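Local coordinates for armadillo repeat protein arm00016 (Synthetic construct, PDB 4D4E), which is a computationally designed armadillo repeat protein, built as a scaffold for modular recognition of peptides, probably in extended form, at residues A[15-20]-A[48-53]; A[206-211]-A[216-221]. All blocks are in the same frame, centred on the assembly; numbering follows the deposited sequence.

Contact 1: A[15-20]-A[48-53]; sequences PQMVQQ and QKLIEA
Val18 of the N-terminal helix 14-20 meets Ala53, the residue just after helix 44-52. The CG2 methyl of Val18 lies 3.6 Å from the carbonyl O of Ala53, and CG1 of Val18 is 3.9 Å from that same oxygen, which sits off the end of the valine's CA–CB bond. The methyl group of Ala53, its CB, sits 4.2 Å from Val18 CG2 and 4.5 Å from the backbone N of Pro15. The second touch is made by Met17, whose terminal CE comes to 3.8 Å from Leu50 CD2; the two side chains cross at about a right angle. Met17 has CG anti to the backbone N (chi1 170°) and then bends at its last torsion (chi3 84°), which carries CE across to the leucine. One shell out, helix 26-40 backs the pair, with Leu36 against Met17 and Ile39 against Leu50, while Leu14 touches Ala53 and Pro58 touches Val18. The contact joins the first modelled helix to helix 44-52 at the N-terminal end of the armadillo stack, consistent with a capping helix. No hydrogen bond joins 15-20 to 48-53: methyls pack on one another and on the Ala53 carbonyl by van der Waals contact, which sets few demands on direction.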
# COMPACT_ATOMS: atom_id res chain seq x y z
N PRO A 15 -16.81 -8.94 21.42
CA PRO A 15 -17.43 -10.11 20.73
C PRO A 15 -18.80 -9.81 20.12
O PRO A 15 -19.10 -10.21 19.00
CB PRO A 15 -17.50 -11.16 21.83
CG PRO A 15 -16.25 -10.88 22.63
CD PRO A 15 -16.21 -9.36 22.71
N GLN A 16 -19.61 -9.10 20.89
CA GLN A 16 -20.88 -8.61 20.45
C GLN A 16 -20.73 -7.74 19.19
O GLN A 16 -21.47 -7.90 18.18
CB GLN A 16 -21.49 -7.79 21.60
CG GLN A 16 -22.95 -7.46 21.43
CD GLN A 16 -23.70 -8.52 20.65
OE1 GLN A 16 -24.03 -8.33 19.47
NE2 GLN A 16 -23.96 -9.64 21.29
N MET A 17 -19.79 -6.82 19.22
CA MET A 17 -19.60 -5.99 18.05
C MET A 17 -19.19 -6.79 16.79
O MET A 17 -19.67 -6.52 15.67
CB MET A 17 -18.64 -4.90 18.38
CG MET A 17 -18.13 -4.06 17.23
SD MET A 17 -16.59 -3.32 17.81
CE MET A 17 -15.46 -4.68 17.47
N VAL A 18 -18.29 -7.77 16.97
CA VAL A 18 -17.90 -8.64 15.87
C VAL A 18 -19.08 -9.39 15.24
O VAL A 18 -19.18 -9.50 14.00
CB VAL A 18 -16.83 -9.68 16.31
CG1 VAL A 18 -16.74 -10.85 15.29
CG2 VAL A 18 -15.49 -8.99 16.52
N GLN A 19 -19.97 -9.92 16.08
CA GLN A 19 -21.19 -10.54 15.60
C GLN A 19 -22.03 -9.61 14.70
O GLN A 19 -22.59 -10.06 13.69
CB GLN A 19 -22.04 -11.01 16.76
CG GLN A 19 -22.87 -12.22 16.38
CD GLN A 19 -24.00 -12.44 17.35
OE1 GLN A 19 -24.01 -11.86 18.44
NE2 GLN A 19 -24.96 -13.30 16.98
N GLN A 20 -22.09 -8.33 15.07
CA GLN A 20 -22.89 -7.36 14.33
C GLN A 20 -22.39 -7.06 12.93
O GLN A 20 -23.17 -6.61 12.10
CB GLN A 20 -23.06 -6.06 15.12
CG GLN A 20 -23.91 -6.26 16.36
CD GLN A 20 -23.83 -5.08 17.32
OE1 GLN A 20 -22.98 -4.19 17.18
NE2 GLN A 20 -24.73 -5.06 18.31
N GLN A 48 -4.83 -5.79 18.74
CA GLN A 48 -4.67 -7.14 19.25
C GLN A 48 -5.97 -7.65 19.84
O GLN A 48 -6.33 -8.84 19.65
CB GLN A 48 -3.51 -7.21 20.28
CG GLN A 48 -3.09 -8.62 20.57
CD GLN A 48 -2.81 -9.39 19.30
OE1 GLN A 48 -2.27 -8.84 18.34
NE2 GLN A 48 -3.14 -10.69 19.31
N LYS A 49 -6.68 -6.79 20.55
CA LYS A 49 -8.00 -7.14 21.04
C LYS A 49 -8.94 -7.58 19.90
O LYS A 49 -9.71 -8.56 20.00
CB LYS A 49 -8.60 -5.94 21.74
CG LYS A 49 -7.64 -5.33 22.76
CD LYS A 49 -8.31 -4.30 23.65
CE LYS A 49 -8.98 -5.00 24.82
NZ LYS A 49 -9.54 -4.09 25.86
N LEU A 50 -8.86 -6.86 18.79
CA LEU A 50 -9.71 -7.13 17.64
C LEU A 50 -9.41 -8.48 17.02
O LEU A 50 -10.34 -9.21 16.63
CB LEU A 50 -9.49 -6.07 16.56
CG LEU A 50 -10.13 -4.71 16.85
CD1 LEU A 50 -9.74 -3.73 15.76
CD2 LEU A 50 -11.65 -4.84 17.00
N ILE A 51 -8.10 -8.79 16.92
CA ILE A 51 -7.65 -10.08 16.47
C ILE A 51 -8.17 -11.21 17.37
O ILE A 51 -8.75 -12.22 16.89
CB ILE A 51 -6.11 -10.09 16.31
CG1 ILE A 51 -5.73 -9.27 15.08
CG2 ILE A 51 -5.61 -11.52 16.16
CD1 ILE A 51 -4.23 -9.01 14.96
N GLU A 52 -8.05 -11.01 18.68
CA GLU A 52 -8.43 -12.00 19.64
C GLU A 52 -9.94 -12.17 19.81
O GLU A 52 -10.39 -13.21 20.32
CB GLU A 52 -7.73 -11.73 20.93
CG GLU A 52 -6.26 -12.15 20.81
CD GLU A 52 -5.44 -11.57 21.91
OE1 GLU A 52 -6.03 -10.73 22.64
OE2 GLU A 52 -4.25 -11.95 22.05
N ALA A 53 -10.71 -11.19 19.34
CA ALA A 53 -12.16 -11.31 19.36
C ALA A 53 -12.66 -11.88 18.01
O ALA A 53 -13.90 -11.93 17.79
CB ALA A 53 -12.84 -9.97 19.67

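Contact 2: A[206-211]-A[216-221]; sequences NIAAGN and QKLEEA
Leu218 reaches across to Ile207 and Ala208 in the armadillo-repeat stack, between helix 194-208 and helix 212-221, which a short turn joins. One branch of the leucine does the touching. Its CD1 lies 3.5 Å from CG2 of Ile207 and 3.9 Å from CB of that isoleucine, and the two side chains run at a slant to each other. With CG2 anti to the backbone N of Ile207 and CG1 beside that N, it is the gamma methyl CG2 that meets Leu218 CD1. All three residues are buried. Leu182 of helix 182-187 touches both Ile207 and Leu218, and Phe249, near the C-terminus, touches Ala208 and Leu218, so helix 182-187 and the C-terminal phenylalanine both pack on the leucine. The turn is tied down by polar groups: Asn211, at the N-cap position of helix 212-221, accepts a hydrogen bond from Met214 N through OD1, and Lys215 NZ bonds to the carbonyl O of Ala208. Against Ala208, Leu218 CD1 rests 4.1 Å from CB and 3.7 Å from the backbone N.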
# COMPACT_ATOMS: atom_id res chain seq x y z
N ASN A 206 15.87 2.61 -3.33
CA ASN A 206 15.88 1.16 -2.98
C ASN A 206 16.37 0.23 -4.09
O ASN A 206 17.14 -0.69 -3.84
CB ASN A 206 14.50 0.68 -2.50
CG ASN A 206 14.09 1.27 -1.19
OD1 ASN A 206 14.91 1.35 -0.28
ND2 ASN A 206 12.80 1.68 -1.05
N ILE A 207 15.89 0.48 -5.31
CA ILE A 207 16.23 -0.27 -6.51
C ILE A 207 17.70 -0.06 -6.90
O ILE A 207 18.41 -1.02 -7.35
CB ILE A 207 15.23 0.10 -7.66
CG1 ILE A 207 13.79 -0.25 -7.23
CG2 ILE A 207 15.57 -0.64 -8.95
CD1 ILE A 207 12.66 0.31 -8.08
N ALA A 208 18.15 1.19 -6.73
CA ALA A 208 19.54 1.55 -7.03
C ALA A 208 20.57 0.82 -6.14
O ALA A 208 21.65 0.51 -6.60
CB ALA A 208 19.72 3.06 -6.94
N ALA A 209 20.23 0.58 -4.87
CA ALA A 209 21.00 -0.29 -3.96
C ALA A 209 21.26 -1.77 -4.44
O ALA A 209 22.22 -2.43 -4.00
CB ALA A 209 20.33 -0.29 -2.59
N GLY A 210 20.39 -2.28 -5.32
CA GLY A 210 20.51 -3.64 -5.88
C GLY A 210 21.62 -3.70 -6.90
O GLY A 210 22.54 -2.87 -6.87
N ASN A 211 21.53 -4.67 -7.82
CA ASN A 211 22.63 -5.00 -8.74
C ASN A 211 22.77 -3.98 -9.87
O ASN A 211 22.17 -2.90 -9.82
CB ASN A 211 22.57 -6.47 -9.23
CG ASN A 211 21.51 -6.71 -10.29
OD1 ASN A 211 21.28 -5.87 -11.14
ND2 ASN A 211 20.87 -7.89 -10.26
N GLN A 216 21.31 -0.18 -14.16
CA GLN A 216 21.32 0.10 -15.60
C GLN A 216 19.93 0.29 -16.10
O GLN A 216 19.65 1.16 -16.92
CB GLN A 216 22.06 -1.02 -16.36
CG GLN A 216 21.72 -1.18 -17.84
CD GLN A 216 22.03 -2.59 -18.36
OE1 GLN A 216 23.20 -2.99 -18.46
NE2 GLN A 216 20.98 -3.37 -18.67
N LYS A 217 19.02 -0.53 -15.59
CA LYS A 217 17.58 -0.39 -15.90
C LYS A 217 17.03 1.03 -15.50
O LYS A 217 16.26 1.68 -16.30
CB LYS A 217 16.78 -1.49 -15.21
CG LYS A 217 16.94 -2.90 -15.79
CD LYS A 217 16.14 -3.10 -17.07
CE LYS A 217 16.54 -4.40 -17.79
NZ LYS A 217 15.44 -5.42 -17.77
N LEU A 218 17.45 1.50 -14.32
CA LEU A 218 17.09 2.89 -13.86
C LEU A 218 17.61 4.03 -14.80
O LEU A 218 16.82 4.90 -15.26
CB LEU A 218 17.52 3.09 -12.41
CG LEU A 218 16.62 2.28 -11.47
CD1 LEU A 218 17.33 2.17 -10.16
CD2 LEU A 218 15.30 3.02 -11.24
N GLU A 219 18.90 3.96 -15.16
CA GLU A 219 19.50 4.90 -16.13
C GLU A 219 18.73 4.86 -17.43
O GLU A 219 18.37 5.90 -17.99
CB GLU A 219 20.97 4.58 -16.40
CG GLU A 219 21.82 4.68 -15.14
CD GLU A 219 23.27 4.21 -15.31
OE1 GLU A 219 23.67 3.76 -16.42
OE2 GLU A 219 24.00 4.28 -14.30
N GLU A 220 18.47 3.65 -17.88
CA GLU A 220 17.60 3.43 -19.02
C GLU A 220 16.26 4.06 -18.91
O GLU A 220 15.79 4.58 -19.88
CB GLU A 220 17.46 1.94 -19.27
CG GLU A 220 18.85 1.31 -19.30
CD GLU A 220 18.97 0.06 -20.16
OE1 GLU A 220 18.04 -0.78 -20.14
OE2 GLU A 220 20.01 -0.10 -20.84
N ALA A 221 15.61 4.02 -17.75
CA ALA A 221 14.26 4.56 -17.58
C ALA A 221 14.31 6.09 -17.60
O ALA A 221 13.30 6.75 -17.78
CB ALA A 221 13.63 4.02 -16.27

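How the contacts relate
Contacts 1 and 2 lie on opposite sides of the chain's centre, their own centres about 45 Å apart and their nearest atoms about 26 Å apart, so neither touches the other. All the touching residues of contact 2 are buried, and it is local, joining two helices consecutive in sequence; contact 1 is partly buried, includes exposed Pro15, reaches over 27 intervening residues and joins the N-terminal helix to helix 44-52. Both are apolar and without hydrogen bonds between their segments, and both also brush backbone polar atoms, a carbonyl O in contact 1 and an amide N in contact 2. Contact 1 is spread over three residue pairs, whereas contact 2 gathers on one leucine methyl.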